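Local coordinates for FMN-dependent NADH:quinone oxidoreductase 1 (Bacillus anthracis, PDB 3U7I), which probably reduces electrophilic quinones, and cleaves the azo bond of aromatic azo compounds, with electrons from NADH passed through bound FMN, at residues M121-F127 and N175-I179; T60-W65 and E77-T82. One frame throughout, in Å; residues are numbered along the deposited sequence.

Interaction 1 of 2, residues M121-F127 and N175-I179; sequences MIARETF and NFLGI
A Schellman motif closing helix 165-177 of the flavodoxin-like fold meets the loop from helix 111-120 into strand 127-129. G178, at phi 118° and psi -3°, is the C-prime residue: its N reaches N175 O at 3.0 Å (weak), and I179 N turns back to F174 O. A beta-carbon would be jammed against L177 O, so glycine fits. The opposing loop leaves helical angles at M121 and curls round I122 O, which accepts from E125 N (3.1 Å) and T126 N (2.9 Å); R124, at phi 73°, donates its N to F127 O (2.7 Å). The backbones come nearest at F127 and L177, CA to CA 6.1 Å. L177 (m, t) sends CD2 to 3.6 Å from T126 O and 4.2 Å from F127 CB, and CD1 to 4.3 Å from M121 CG. F176 (chi1 t) places CE2 3.9 Å from F127 CB and 4.1 Å from CE of M121, a selenomethionine (m, t, p). F127 (chi1 p) offers its CB, its ring leading away; the two rings are oblique, centroids 5.8 Å apart, planes at 45°. Beyond, F176 meets W159 of the second subunit; T126 OG1 is hydrogen-bonded to I120 O, and backbone bonds join T126 to L137 and L177 to L138. All five touching residues are buried. M121, F127, F176 and L177 meet through apolar groups, with T126 O a van der Waals neighbour.

Interaction 2 of 2, residues T60-W65 and E77-T82; sequences TVLSAW and EEQKVT
Both segments are helical throughout, and their axes cross almost at right angles (signed angle -95°, closest approach 9.2 Å), with A64 and E78 nearest at 5.2 Å between CA atoms. Apolar contacts fill the crossing: A64 CB lies 3.8 Å from E78 CB and 3.5 Å from T82 CG2, V61 CG2 (chi1 t) 3.8 Å from V81 CG2 (chi1 p), and T60 CG2 (chi1 m) 3.7 Å from E78 CG. The polar link is S63 OG (chi1 t), donating to E78 OE2 at 2.6 Å; E78, extended as m, t, also pairs through OE1 with K67 in a salt bridge and accepts from T75 N. Within its own helix T82 OG1 (chi1 p) donates to E78 O at 2.7 Å, and the same rotamer sets CG2 against A64 CB. Small A64 permits the approach. This is a near-perpendicular helix-helix packing of short helix 59-68 on the first turns of long helix 76-94, both in the connection between parallel strands 43-48 and 97-103 of the flavodoxin-like fold.

Overall arrangement
Interaction 2 precedes interaction 1 along the chain; their centres are 21 Å apart and their nearest atoms about 4 Å, without touching. Helix 76-94 relates them: its first turns carry the 77-82 half of interaction 2, and further along L89 and K93 pack on the loop of interaction 1. The touching residues of interaction 1 are all buried, 14 Å from the chain centre; interaction 2 is partly buried, 24 Å out. Both reach the second subunit, interaction 1 through M121 and F176, interaction 2 through L62, outside the contact itself. Aromatic and aliphatic groups dominate the inner contact, whereas the outer one mixes methyl packing with a serine-glutamate hydrogen bond. Interaction 2, where two helices cross, buries 350 against 241 Å².

Interaction 1 of 2, residues M121-F127 and N175-I179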
HETATM    1  N   MSE C 121       1.904  12.629   5.418  1.00 14.50           N
HETATM    2  CA  MSE C 121       2.127  12.294   6.833  1.00 18.02           C
HETATM    3  C   MSE C 121       3.522  12.729   7.259  1.00 19.89           C
HETATM    4  O   MSE C 121       4.493  11.969   7.121  1.00 21.92           O
HETATM    5  CB  MSE C 121       1.908  10.807   7.113  1.00 18.28           C
HETATM    6  CG  MSE C 121       0.452  10.392   7.027  1.00 17.51           C
HETATM    7 SE   MSE C 121       0.243   8.522   7.378  0.60 24.66          SE
HETATM    8  CE  MSE C 121       0.848   8.506   9.236  1.00 18.11           C
ATOM      9  N   ILE C 122       3.605  13.964   7.765  1.00 19.31           N
ATOM     10  CA  ILE C 122       4.873  14.634   8.043  1.00 21.40           C
ATOM     11  C   ILE C 122       4.867  15.186   9.467  1.00 22.66           C
ATOM     12  O   ILE C 122       3.926  15.880   9.858  1.00 20.73           O
ATOM     13  CB  ILE C 122       5.114  15.796   7.036  1.00 17.44           C
ATOM     14  CG1 ILE C 122       5.109  15.271   5.596  1.00 19.09           C
ATOM     15  CG2 ILE C 122       6.413  16.533   7.323  1.00 19.45           C
ATOM     16  CD1 ILE C 122       6.226  14.325   5.293  1.00 20.74           C
ATOM     17  N   ALA C 123       5.909  14.869  10.240  1.00 24.67           N
ATOM     18  CA  ALA C 123       6.003  15.319  11.629  1.00 23.33           C
ATOM     19  C   ALA C 123       6.113  16.839  11.706  1.00 25.42           C
ATOM     20  O   ALA C 123       6.741  17.476  10.852  1.00 26.44           O
ATOM     21  CB  ALA C 123       7.179  14.652  12.338  1.00 26.56           C
ATOM     22  N   ARG C 124       5.497  17.417  12.733  1.00 27.98           N
ATOM     23  CA  ARG C 124       5.480  18.867  12.905  1.00 31.47           C
ATOM     24  C   ARG C 124       4.546  19.567  11.906  1.00 30.14           C
ATOM     25  O   ARG C 124       4.365  20.790  11.968  1.00 33.01           O
ATOM     26  CB  ARG C 124       6.906  19.438  12.820  1.00 39.33           C
ATOM     27  CG  ARG C 124       7.754  19.232  14.089  1.00 48.69           C
ATOM     28  CD  ARG C 124       9.254  19.317  13.807  1.00 55.46           C
ATOM     29  NE  ARG C 124       9.617  20.542  13.098  1.00 62.65           N
ATOM     30  CZ  ARG C 124      10.492  20.597  12.094  1.00 66.64           C
ATOM     31  NH1 ARG C 124      10.760  21.757  11.504  1.00 68.65           N
ATOM     32  NH2 ARG C 124      11.100  19.493  11.678  1.00 66.49           N
ATOM     33  N   GLU C 125       3.951  18.785  10.999  1.00 24.09           N
ATOM     34  CA  GLU C 125       3.048  19.319   9.981  1.00 21.15           C
ATOM     35  C   GLU C 125       1.627  18.760  10.106  1.00 20.47           C
ATOM     36  O   GLU C 125       0.691  19.497  10.409  1.00 21.38           O
ATOM     37  CB  GLU C 125       3.602  19.074   8.567  1.00 19.04           C
ATOM     38  CG  GLU C 125       4.851  19.899   8.226  1.00 22.32           C
ATOM     39  CD  GLU C 125       4.553  21.394   8.082  1.00 29.77           C
ATOM     40  OE1 GLU C 125       3.376  21.764   7.882  1.00 29.92           O
ATOM     41  OE2 GLU C 125       5.499  22.204   8.165  1.00 35.39           O
ATOM     42  N   THR C 126       1.452  17.463   9.869  1.00 16.17           N
ATOM     43  CA  THR C 126       0.113  16.875  10.005  1.00 16.62           C
ATOM     44  C   THR C 126      -0.026  16.025  11.276  1.00 17.89           C
ATOM     45  O   THR C 126      -1.136  15.658  11.680  1.00 16.82           O
ATOM     46  CB  THR C 126      -0.301  16.085   8.748  1.00 17.87           C
ATOM     47  OG1 THR C 126       0.639  15.034   8.516  1.00 18.30           O
ATOM     48  CG2 THR C 126      -0.330  17.013   7.519  1.00 17.91           C
ATOM     49  N   PHE C 127       1.110  15.724  11.901  1.00 22.29           N
ATOM     50  CA  PHE C 127       1.138  15.037  13.190  1.00 23.50           C
ATOM     51  C   PHE C 127       2.403  15.433  13.950  1.00 25.19           C
ATOM     52  O   PHE C 127       3.329  16.018  13.376  1.00 21.48           O
ATOM     53  CB  PHE C 127       1.067  13.506  13.014  1.00 23.57           C
ATOM     54  CG  PHE C 127       2.385  12.861  12.648  1.00 23.96           C
ATOM     55  CD1 PHE C 127       3.287  12.476  13.638  1.00 25.77           C
ATOM     56  CD2 PHE C 127       2.713  12.620  11.318  1.00 23.13           C
ATOM     57  CE1 PHE C 127       4.502  11.885  13.308  1.00 27.76           C
ATOM     58  CE2 PHE C 127       3.926  12.020  10.979  1.00 23.98           C
ATOM     59  CZ  PHE C 127       4.822  11.657  11.973  1.00 26.01           C
ATOM     60  N   ASN C 175      -8.037   9.141  10.757  1.00 17.68           N
ATOM     61  CA  ASN C 175      -8.479   9.328  12.140  1.00 22.95           C
ATOM     62  C   ASN C 175      -7.301   9.731  13.023  1.00 22.16           C
ATOM     63  O   ASN C 175      -7.404  10.622  13.880  1.00 21.31           O
ATOM     64  CB  ASN C 175      -9.171   8.089  12.701  1.00 27.99           C
ATOM     65  CG  ASN C 175      -9.804   8.357  14.060  1.00 35.96           C
ATOM     66  OD1 ASN C 175     -10.983   8.710  14.151  1.00 40.05           O
ATOM     67  ND2 ASN C 175      -9.019   8.198  15.121  1.00 37.65           N
ATOM     68  N   PHE C 176      -6.171   9.072  12.791  1.00 20.47           N
ATOM     69  CA  PHE C 176      -4.934   9.445  13.460  1.00 21.67           C
ATOM     70  C   PHE C 176      -4.595  10.929  13.250  1.00 21.35           C
ATOM     71  O   PHE C 176      -4.302  11.643  14.207  1.00 23.20           O
ATOM     72  CB  PHE C 176      -3.784   8.555  12.993  1.00 21.89           C
ATOM     73  CG  PHE C 176      -2.442   9.024  13.447  1.00 21.20           C
ATOM     74  CD1 PHE C 176      -2.148   9.108  14.802  1.00 21.43           C
ATOM     75  CD2 PHE C 176      -1.469   9.377  12.522  1.00 20.97           C
ATOM     76  CE1 PHE C 176      -0.903   9.542  15.231  1.00 21.75           C
ATOM     77  CE2 PHE C 176      -0.222   9.812  12.942  1.00 21.74           C
ATOM     78  CZ  PHE C 176       0.059   9.896  14.301  1.00 21.07           C
ATOM     79  N   LEU C 177      -4.630  11.387  11.999  1.00 17.00           N
ATOM     80  CA  LEU C 177      -4.322  12.777  11.685  1.00 16.82           C
ATOM     81  C   LEU C 177      -5.305  13.742  12.345  1.00 18.85           C
ATOM     82  O   LEU C 177      -4.993  14.917  12.531  1.00 17.91           O
ATOM     83  CB  LEU C 177      -4.292  13.006  10.165  1.00 17.02           C
ATOM     84  CG  LEU C 177      -3.162  12.296   9.411  1.00 16.42           C
ATOM     85  CD1 LEU C 177      -3.080  12.743   7.938  1.00 15.85           C
ATOM     86  CD2 LEU C 177      -1.821  12.504  10.128  1.00 14.97           C
ATOM     87  N   GLY C 178      -6.486  13.238  12.697  1.00 21.87           N
ATOM     88  CA  GLY C 178      -7.526  14.047  13.317  1.00 24.13           C
ATOM     89  C   GLY C 178      -8.803  14.135  12.496  1.00 22.60           C
ATOM     90  O   GLY C 178      -9.792  14.748  12.911  1.00 20.27           O
ATOM     91  N   ILE C 179      -8.780  13.527  11.317  1.00 21.90           N
ATOM     92  CA  ILE C 179      -9.933  13.562  10.421  1.00 22.86           C
ATOM     93  C   ILE C 179     -10.867  12.401  10.784  1.00 22.79           C
ATOM     94  O   ILE C 179     -10.646  11.246  10.404  1.00 24.61           O
ATOM     95  CB  ILE C 179      -9.493  13.560   8.921  1.00 24.22           C
ATOM     96  CG1 ILE C 179      -8.487  14.698   8.667  1.00 23.92           C
ATOM     97  CG2 ILE C 179     -10.701  13.652   7.996  1.00 22.80           C
ATOM     98  CD1 ILE C 179      -7.715  14.583   7.378  1.00 24.92           C
TER

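Interaction 2 of 2, residues T60-W65 and E77-T82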
ATOM      1  N   THR C  60      17.180   9.198  -2.576  1.00 22.06           N
ATOM      2  CA  THR C  60      17.368  10.646  -2.643  1.00 24.10           C
ATOM      3  C   THR C  60      16.526  11.397  -1.612  1.00 21.87           C
ATOM      4  O   THR C  60      17.004  12.344  -1.002  1.00 24.10           O
ATOM      5  CB  THR C  60      17.097  11.207  -4.061  1.00 27.44           C
ATOM      6  OG1 THR C  60      17.899  10.510  -5.018  1.00 31.51           O
ATOM      7  CG2 THR C  60      17.434  12.692  -4.126  1.00 28.08           C
ATOM      8  N   VAL C  61      15.274  10.973  -1.423  1.00 21.67           N
ATOM      9  CA  VAL C  61      14.379  11.597  -0.445  1.00 21.39           C
ATOM     10  C   VAL C  61      14.865  11.370   0.999  1.00 25.75           C
ATOM     11  O   VAL C  61      14.834  12.290   1.827  1.00 23.28           O
ATOM     12  CB  VAL C  61      12.919  11.095  -0.607  1.00 16.65           C
ATOM     13  CG1 VAL C  61      12.050  11.547   0.570  1.00 16.04           C
ATOM     14  CG2 VAL C  61      12.331  11.567  -1.929  1.00 16.13           C
ATOM     15  N   LEU C  62      15.309  10.143   1.292  1.00 25.76           N
ATOM     16  CA  LEU C  62      15.829   9.795   2.614  1.00 25.85           C
ATOM     17  C   LEU C  62      17.102  10.589   2.913  1.00 29.34           C
ATOM     18  O   LEU C  62      17.328  11.028   4.043  1.00 31.14           O
ATOM     19  CB  LEU C  62      16.093   8.289   2.716  1.00 24.44           C
ATOM     20  CG  LEU C  62      14.861   7.393   2.583  1.00 23.36           C
ATOM     21  CD1 LEU C  62      15.246   5.913   2.481  1.00 24.94           C
ATOM     22  CD2 LEU C  62      13.943   7.632   3.753  1.00 20.50           C
ATOM     23  N   SER C  63      17.923  10.774   1.885  1.00 26.78           N
ATOM     24  CA  SER C  63      19.106  11.623   1.980  1.00 28.34           C
ATOM     25  C   SER C  63      18.733  13.093   2.245  1.00 29.58           C
ATOM     26  O   SER C  63      19.305  13.749   3.121  1.00 30.74           O
ATOM     27  CB  SER C  63      19.928  11.501   0.694  1.00 28.91           C
ATOM     28  OG  SER C  63      20.982  12.444   0.663  1.00 33.99           O
ATOM     29  N   ALA C  64      17.777  13.605   1.477  1.00 27.83           N
ATOM     30  CA  ALA C  64      17.304  14.972   1.632  1.00 25.38           C
ATOM     31  C   ALA C  64      16.804  15.177   3.053  1.00 29.97           C
ATOM     32  O   ALA C  64      17.159  16.154   3.721  1.00 33.56           O
ATOM     33  CB  ALA C  64      16.201  15.260   0.635  1.00 23.07           C
ATOM     34  N   TRP C  65      15.984  14.240   3.513  1.00 27.99           N
ATOM     35  CA  TRP C  65      15.377  14.329   4.833  1.00 31.39           C
ATOM     36  C   TRP C  65      16.405  14.293   5.961  1.00 35.15           C
ATOM     37  O   TRP C  65      16.283  15.017   6.948  1.00 35.97           O
ATOM     38  CB  TRP C  65      14.327  13.230   5.005  1.00 33.16           C
ATOM     39  CG  TRP C  65      13.029  13.553   4.318  1.00 35.10           C
ATOM     40  CD1 TRP C  65      12.677  14.749   3.758  1.00 37.13           C
ATOM     41  CD2 TRP C  65      11.911  12.675   4.122  1.00 35.84           C
ATOM     42  NE1 TRP C  65      11.411  14.672   3.227  1.00 37.61           N
ATOM     43  CE2 TRP C  65      10.917  13.410   3.438  1.00 36.70           C
ATOM     44  CE3 TRP C  65      11.654  11.339   4.455  1.00 35.94           C
ATOM     45  CZ2 TRP C  65       9.681  12.853   3.081  1.00 33.75           C
ATOM     46  CZ3 TRP C  65      10.422  10.790   4.100  1.00 34.46           C
ATOM     47  CH2 TRP C  65       9.455  11.547   3.420  1.00 32.25           C
ATOM     48  N   GLU C  77      19.014  18.017  -6.843  1.00 43.91           N
ATOM     49  CA  GLU C  77      17.931  17.043  -6.969  1.00 38.64           C
ATOM     50  C   GLU C  77      17.183  16.799  -5.650  1.00 33.08           C
ATOM     51  O   GLU C  77      15.970  16.585  -5.654  1.00 31.76           O
ATOM     52  CB  GLU C  77      18.430  15.725  -7.581  1.00 42.04           C
ATOM     53  CG  GLU C  77      19.919  15.460  -7.448  1.00 50.23           C
ATOM     54  CD  GLU C  77      20.296  14.051  -7.896  1.00 55.52           C
ATOM     55  OE1 GLU C  77      21.034  13.914  -8.900  1.00 58.57           O
ATOM     56  OE2 GLU C  77      19.850  13.080  -7.243  1.00 55.06           O
ATOM     57  N   GLU C  78      17.901  16.844  -4.530  1.00 30.61           N
ATOM     58  CA  GLU C  78      17.265  16.788  -3.212  1.00 29.31           C
ATOM     59  C   GLU C  78      16.371  18.008  -2.976  1.00 30.45           C
ATOM     60  O   GLU C  78      15.277  17.894  -2.424  1.00 30.35           O
ATOM     61  CB  GLU C  78      18.320  16.687  -2.112  1.00 29.35           C
ATOM     62  CG  GLU C  78      19.036  15.358  -2.098  1.00 31.24           C
ATOM     63  CD  GLU C  78      20.274  15.374  -1.236  1.00 36.52           C
ATOM     64  OE1 GLU C  78      20.599  16.450  -0.688  1.00 38.47           O
ATOM     65  OE2 GLU C  78      20.928  14.312  -1.107  1.00 38.46           O
ATOM     66  N   GLN C  79      16.842  19.175  -3.392  1.00 30.52           N
ATOM     67  CA  GLN C  79      16.066  20.403  -3.289  1.00 34.33           C
ATOM     68  C   GLN C  79      14.780  20.303  -4.120  1.00 34.07           C
ATOM     69  O   GLN C  79      13.683  20.599  -3.636  1.00 31.54           O
ATOM     70  CB  GLN C  79      16.922  21.586  -3.753  1.00 41.12           C
ATOM     71  CG  GLN C  79      16.206  22.917  -3.792  1.00 47.40           C
ATOM     72  CD  GLN C  79      16.935  23.934  -4.650  1.00 53.61           C
ATOM     73  OE1 GLN C  79      18.152  23.847  -4.842  1.00 55.90           O
ATOM     74  NE2 GLN C  79      16.190  24.902  -5.181  1.00 53.87           N
ATOM     75  N   LYS C  80      14.924  19.858  -5.366  1.00 35.99           N
ATOM     76  CA  LYS C  80      13.813  19.792  -6.308  1.00 36.29           C
ATOM     77  C   LYS C  80      12.714  18.815  -5.871  1.00 36.04           C
ATOM     78  O   LYS C  80      11.523  19.128  -5.970  1.00 35.23           O
ATOM     79  CB  LYS C  80      14.328  19.439  -7.707  1.00 39.19           C
ATOM     80  CG  LYS C  80      13.249  19.280  -8.764  1.00 40.89           C
ATOM     81  CD  LYS C  80      13.783  18.500  -9.963  1.00 45.64           C
ATOM     82  CE  LYS C  80      12.656  17.948 -10.835  1.00 46.71           C
ATOM     83  NZ  LYS C  80      13.143  16.971 -11.859  1.00 48.30           N
ATOM     84  N   VAL C  81      13.100  17.636  -5.388  1.00 33.78           N
ATOM     85  CA  VAL C  81      12.095  16.662  -4.953  1.00 30.61           C
ATOM     86  C   VAL C  81      11.367  17.102  -3.677  1.00 25.57           C
ATOM     87  O   VAL C  81      10.141  16.991  -3.605  1.00 23.18           O
ATOM     88  CB  VAL C  81      12.658  15.215  -4.820  1.00 24.33           C
ATOM     89  CG1 VAL C  81      13.749  15.148  -3.757  1.00 27.12           C
ATOM     90  CG2 VAL C  81      11.525  14.223  -4.518  1.00 20.82           C
ATOM     91  N   THR C  82      12.106  17.624  -2.694  1.00 26.61           N
ATOM     92  CA  THR C  82      11.496  18.102  -1.438  1.00 28.98           C
ATOM     93  C   THR C  82      10.578  19.325  -1.613  1.00 26.32           C
ATOM     94  O   THR C  82       9.603  19.493  -0.869  1.00 22.72           O
ATOM     95  CB  THR C  82      12.551  18.381  -0.315  1.00 28.75           C
ATOM     96  OG1 THR C  82      13.566  19.267  -0.798  1.00 28.53           O
ATOM     97  CG2 THR C  82      13.196  17.076   0.168  1.00 29.64           C
TER